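Local coordinates for protein BtGH115A (PDB 5BY3) that acts as a family GH115 4-O-methyl-alpha-glucuronidase with specificity for decorated arabinogalactans, at residues N531-A543 with V559-R571. Residues are numbered along the deposited sequence; the frame is centred on the assembly and turned at random.
Sequences NAYSELSETVEKA and VKYPVQAATQMNR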
# COMPACT_ATOMS: atom_id res chain seq x y z
N ASN A 531 21.64 -1.30 -18.94
CA ASN A 531 22.51 -2.38 -18.49
C ASN A 531 22.23 -2.89 -17.11
O ASN A 531 22.31 -4.12 -16.90
CB ASN A 531 23.99 -2.00 -18.60
CG ASN A 531 24.56 -2.38 -19.95
OD1 ASN A 531 25.05 -3.50 -20.15
ND2 ASN A 531 24.43 -1.47 -20.92
N ALA A 532 21.93 -1.97 -16.18
CA ALA A 532 21.52 -2.35 -14.83
C ALA A 532 20.30 -3.27 -14.95
O ALA A 532 20.28 -4.33 -14.33
CB ALA A 532 21.23 -1.12 -13.94
N TYR A 533 19.35 -2.92 -15.82
CA TYR A 533 18.18 -3.76 -16.07
C TYR A 533 18.53 -5.11 -16.73
O TYR A 533 18.04 -6.16 -16.28
CB TYR A 533 17.06 -3.02 -16.82
CG TYR A 533 16.03 -2.31 -15.93
CD1 TYR A 533 15.31 -3.01 -14.96
CD2 TYR A 533 15.76 -0.95 -16.08
CE1 TYR A 533 14.38 -2.37 -14.19
CE2 TYR A 533 14.84 -0.29 -15.28
CZ TYR A 533 14.13 -1.02 -14.37
OH TYR A 533 13.22 -0.38 -13.58
N SER A 534 19.39 -5.07 -17.75
CA SER A 534 19.96 -6.30 -18.31
C SER A 534 20.48 -7.30 -17.26
O SER A 534 20.10 -8.48 -17.29
CB SER A 534 21.04 -6.00 -19.37
OG SER A 534 20.43 -5.69 -20.61
N GLU A 535 21.31 -6.83 -16.33
CA GLU A 535 21.88 -7.69 -15.28
C GLU A 535 20.77 -8.29 -14.41
O GLU A 535 20.80 -9.49 -14.11
CB GLU A 535 22.93 -6.97 -14.43
CG GLU A 535 24.20 -6.52 -15.17
CD GLU A 535 25.09 -7.68 -15.67
OE1 GLU A 535 25.63 -8.45 -14.84
OE2 GLU A 535 25.26 -7.82 -16.90
N LEU A 536 19.77 -7.48 -14.08
CA LEU A 536 18.59 -7.93 -13.35
C LEU A 536 17.83 -9.06 -14.05
O LEU A 536 17.53 -10.12 -13.46
CB LEU A 536 17.67 -6.74 -13.02
CG LEU A 536 18.20 -5.62 -12.08
CD1 LEU A 536 17.04 -4.87 -11.51
CD2 LEU A 536 19.09 -6.15 -10.95
N SER A 537 17.53 -8.87 -15.32
CA SER A 537 16.89 -9.91 -16.10
C SER A 537 17.72 -11.20 -16.15
O SER A 537 17.16 -12.29 -16.05
CB SER A 537 16.60 -9.42 -17.50
OG SER A 537 15.60 -10.22 -18.09
N GLU A 538 19.04 -11.06 -16.32
CA GLU A 538 19.98 -12.18 -16.39
C GLU A 538 20.03 -12.96 -15.08
O GLU A 538 19.93 -14.18 -15.11
CB GLU A 538 21.39 -11.73 -16.79
CG GLU A 538 21.66 -11.46 -18.28
CD GLU A 538 23.13 -11.10 -18.56
OE1 GLU A 538 23.66 -10.15 -17.92
OE2 GLU A 538 23.77 -11.77 -19.41
N THR A 539 20.18 -12.27 -13.94
CA THR A 539 20.11 -12.89 -12.62
C THR A 539 18.82 -13.69 -12.39
O THR A 539 18.86 -14.82 -11.93
CB THR A 539 20.27 -11.84 -11.53
OG1 THR A 539 21.48 -11.16 -11.79
CG2 THR A 539 20.40 -12.45 -10.10
N VAL A 540 17.70 -13.11 -12.77
CA VAL A 540 16.38 -13.69 -12.59
C VAL A 540 16.18 -14.95 -13.43
O VAL A 540 15.54 -15.93 -12.99
CB VAL A 540 15.34 -12.57 -12.90
CG1 VAL A 540 14.05 -13.09 -13.50
CG2 VAL A 540 15.12 -11.71 -11.65
N GLU A 541 16.74 -14.93 -14.64
CA GLU A 541 16.73 -16.06 -15.57
C GLU A 541 17.56 -17.23 -15.04
O GLU A 541 17.09 -18.37 -15.03
CB GLU A 541 17.25 -15.63 -16.95
CG GLU A 541 16.78 -16.51 -18.11
CD GLU A 541 15.29 -16.42 -18.39
OE1 GLU A 541 14.71 -15.33 -18.27
OE2 GLU A 541 14.68 -17.45 -18.74
N LYS A 542 18.77 -16.92 -14.57
CA LYS A 542 19.68 -17.93 -14.04
C LYS A 542 19.15 -18.57 -12.76
O LYS A 542 19.22 -19.79 -12.63
CB LYS A 542 21.10 -17.40 -13.81
CG LYS A 542 21.86 -16.96 -15.07
CD LYS A 542 23.37 -16.86 -14.80
CE LYS A 542 23.96 -15.47 -15.05
NZ LYS A 542 24.51 -15.26 -16.41
N ALA A 543 18.61 -17.77 -11.84
CA ALA A 543 18.16 -18.27 -10.53
C ALA A 543 16.86 -19.11 -10.60
O ALA A 543 16.56 -19.81 -9.64
CB ALA A 543 18.06 -17.14 -9.52
N VAL A 559 8.78 -12.61 -8.69
CA VAL A 559 10.10 -12.15 -9.11
C VAL A 559 10.19 -11.98 -10.62
O VAL A 559 10.44 -10.88 -11.09
CB VAL A 559 11.25 -13.06 -8.56
CG1 VAL A 559 12.61 -12.50 -8.89
CG2 VAL A 559 11.18 -13.18 -7.05
N LYS A 560 9.96 -13.04 -11.38
CA LYS A 560 10.29 -13.04 -12.81
C LYS A 560 9.39 -12.09 -13.60
O LYS A 560 9.91 -11.25 -14.33
CB LYS A 560 10.27 -14.48 -13.38
CG LYS A 560 10.96 -14.65 -14.72
CD LYS A 560 11.29 -16.11 -14.99
CE LYS A 560 12.10 -16.28 -16.27
NZ LYS A 560 11.22 -16.52 -17.44
N TYR A 561 8.07 -12.17 -13.45
CA TYR A 561 7.20 -11.22 -14.18
C TYR A 561 7.52 -9.75 -13.88
O TYR A 561 7.72 -9.02 -14.85
CB TYR A 561 5.69 -11.50 -14.05
CG TYR A 561 4.84 -10.61 -14.98
CD1 TYR A 561 4.65 -10.94 -16.34
CD2 TYR A 561 4.26 -9.42 -14.51
CE1 TYR A 561 3.91 -10.12 -17.18
CE2 TYR A 561 3.53 -8.62 -15.34
CZ TYR A 561 3.35 -8.97 -16.67
OH TYR A 561 2.63 -8.14 -17.51
N PRO A 562 7.57 -9.30 -12.58
CA PRO A 562 7.82 -7.84 -12.40
C PRO A 562 9.20 -7.36 -12.81
O PRO A 562 9.30 -6.33 -13.45
CB PRO A 562 7.55 -7.57 -10.91
CG PRO A 562 7.59 -8.91 -10.24
CD PRO A 562 7.27 -9.96 -11.29
N VAL A 563 10.25 -8.09 -12.48
CA VAL A 563 11.60 -7.68 -12.93
C VAL A 563 11.74 -7.67 -14.46
O VAL A 563 12.29 -6.71 -15.03
CB VAL A 563 12.79 -8.46 -12.26
CG1 VAL A 563 14.12 -8.14 -12.96
CG2 VAL A 563 12.93 -8.08 -10.79
N GLN A 564 11.24 -8.71 -15.13
CA GLN A 564 11.43 -8.79 -16.56
C GLN A 564 10.44 -7.91 -17.30
O GLN A 564 10.75 -7.35 -18.37
CB GLN A 564 11.43 -10.23 -17.05
CG GLN A 564 12.65 -11.05 -16.59
CD GLN A 564 12.78 -12.40 -17.31
OE1 GLN A 564 11.81 -13.10 -17.59
NE2 GLN A 564 14.01 -12.77 -17.59
N ALA A 565 9.25 -7.74 -16.72
CA ALA A 565 8.26 -6.78 -17.28
C ALA A 565 8.83 -5.38 -17.26
O ALA A 565 8.89 -4.70 -18.28
CB ALA A 565 6.97 -6.82 -16.48
N ALA A 566 9.35 -5.00 -16.11
CA ALA A 566 10.00 -3.71 -15.93
C ALA A 566 11.19 -3.48 -16.88
O ALA A 566 11.35 -2.37 -17.43
CB ALA A 566 10.41 -3.55 -14.47
N THR A 567 12.03 -4.52 -17.05
CA THR A 567 13.20 -4.46 -17.93
C THR A 567 12.76 -4.14 -19.37
O THR A 567 13.32 -3.25 -20.04
CB THR A 567 13.96 -5.79 -17.92
OG1 THR A 567 14.39 -6.09 -16.58
CG2 THR A 567 15.19 -5.76 -18.93
N GLN A 568 11.73 -4.86 -19.81
CA GLN A 568 11.27 -4.82 -21.18
C GLN A 568 10.53 -3.52 -21.50
O GLN A 568 10.51 -3.09 -22.68
CB GLN A 568 10.42 -6.07 -21.50
CG GLN A 568 11.20 -7.38 -21.56
CD GLN A 568 12.39 -7.32 -22.52
OE1 GLN A 568 12.25 -6.93 -23.68
NE2 GLN A 568 13.57 -7.64 -22.01
N MSE A 569 9.93 -2.91 -20.47
CA MSE A 569 9.34 -1.57 -20.57
C MSE A 569 10.42 -0.56 -20.74
O MSE A 569 10.32 0.33 -21.59
CB MSE A 569 8.47 -1.24 -19.34
CG MSE A 569 7.52 -0.04 -19.48
SE MSE A 569 6.12 -0.20 -20.89
CE MSE A 569 4.92 -1.74 -20.66
N ASN A 570 11.47 -0.66 -19.92
CA ASN A 570 12.58 0.28 -20.08
C ASN A 570 13.24 0.13 -21.44
O ASN A 570 13.48 1.10 -22.14
CB ASN A 570 13.53 0.22 -18.89
CG ASN A 570 12.99 1.01 -17.70
OD1 ASN A 570 13.52 2.07 -17.37
ND2 ASN A 570 11.90 0.51 -17.06
N ARG A 571 13.47 -1.11 -21.85
CA ARG A 571 13.95 -1.41 -23.21
C ARG A 571 13.09 -0.79 -24.30
O ARG A 571 13.62 -0.15 -25.18
CB ARG A 571 14.06 -2.92 -23.42
CG ARG A 571 15.18 -3.54 -22.60
CD ARG A 571 15.72 -4.80 -23.26
NE ARG A 571 16.88 -5.30 -22.53
CZ ARG A 571 17.28 -6.57 -22.51
NH1 ARG A 571 16.61 -7.52 -23.16
NH2 ARG A 571 18.34 -6.89 -21.79
O HOH W 1 11.13 1.44 -14.32
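Val559 and Lys560 open the contact between two consecutive helices, an antiparallel alpha-hairpin within the helical part that follows the TIM-barrel strands of the chain, in which Val540 packs as a knob into a hole of the facing helix; the axes run 152° apart and approach to 9.2 Å. The hole is formed by Val559, Lys560, Val563 and Gln564: Val540 CG2 meets Val559 CG1 at 3.8 Å, while its CG1 lies against the CG of Lys560. The ammonium of Lys560 makes a long salt bridge with Glu541, NZ to OE1 3.8 Å. Val563 CG1, anti to its own N (chi1 170°), touches both Leu536 CB and Val540 CG2. Gln564 supplies the bridging amide, which lies nearly coplanar with the Glu541 carboxylate: its NE2 donates to Glu541 OE1 at 2.7 Å, almost along the C-O axis, and to Ser537 OG at 3.0 Å, less straight and tilted from the amide plane. A leucine in its place would probably leave Ser537 OG and Glu541 OE1 without this shared donor, and the carboxylate more at liberty to turn. Thr567 OG1 bonds back to Val563 O, which also takes the Thr567 N-H from its opposite face, and lies obliquely by the Tyr533 ring, 3.6 Å from CD1. Asn570 crosses that ring with planes 42° apart, CG 3.3 Å from Tyr533 CE2; its ND2 donates to Ala566 O and to a water that also bonds Tyr533 OH, while Arg529 holds OD1. Helix 476-495 adds Leu492 against Tyr533. Last, Arg571 NH2 donates to Ser534 OG at 2.7 Å, with the hydroxyl oxygen at the edge of the guanidinium group, close to its plane.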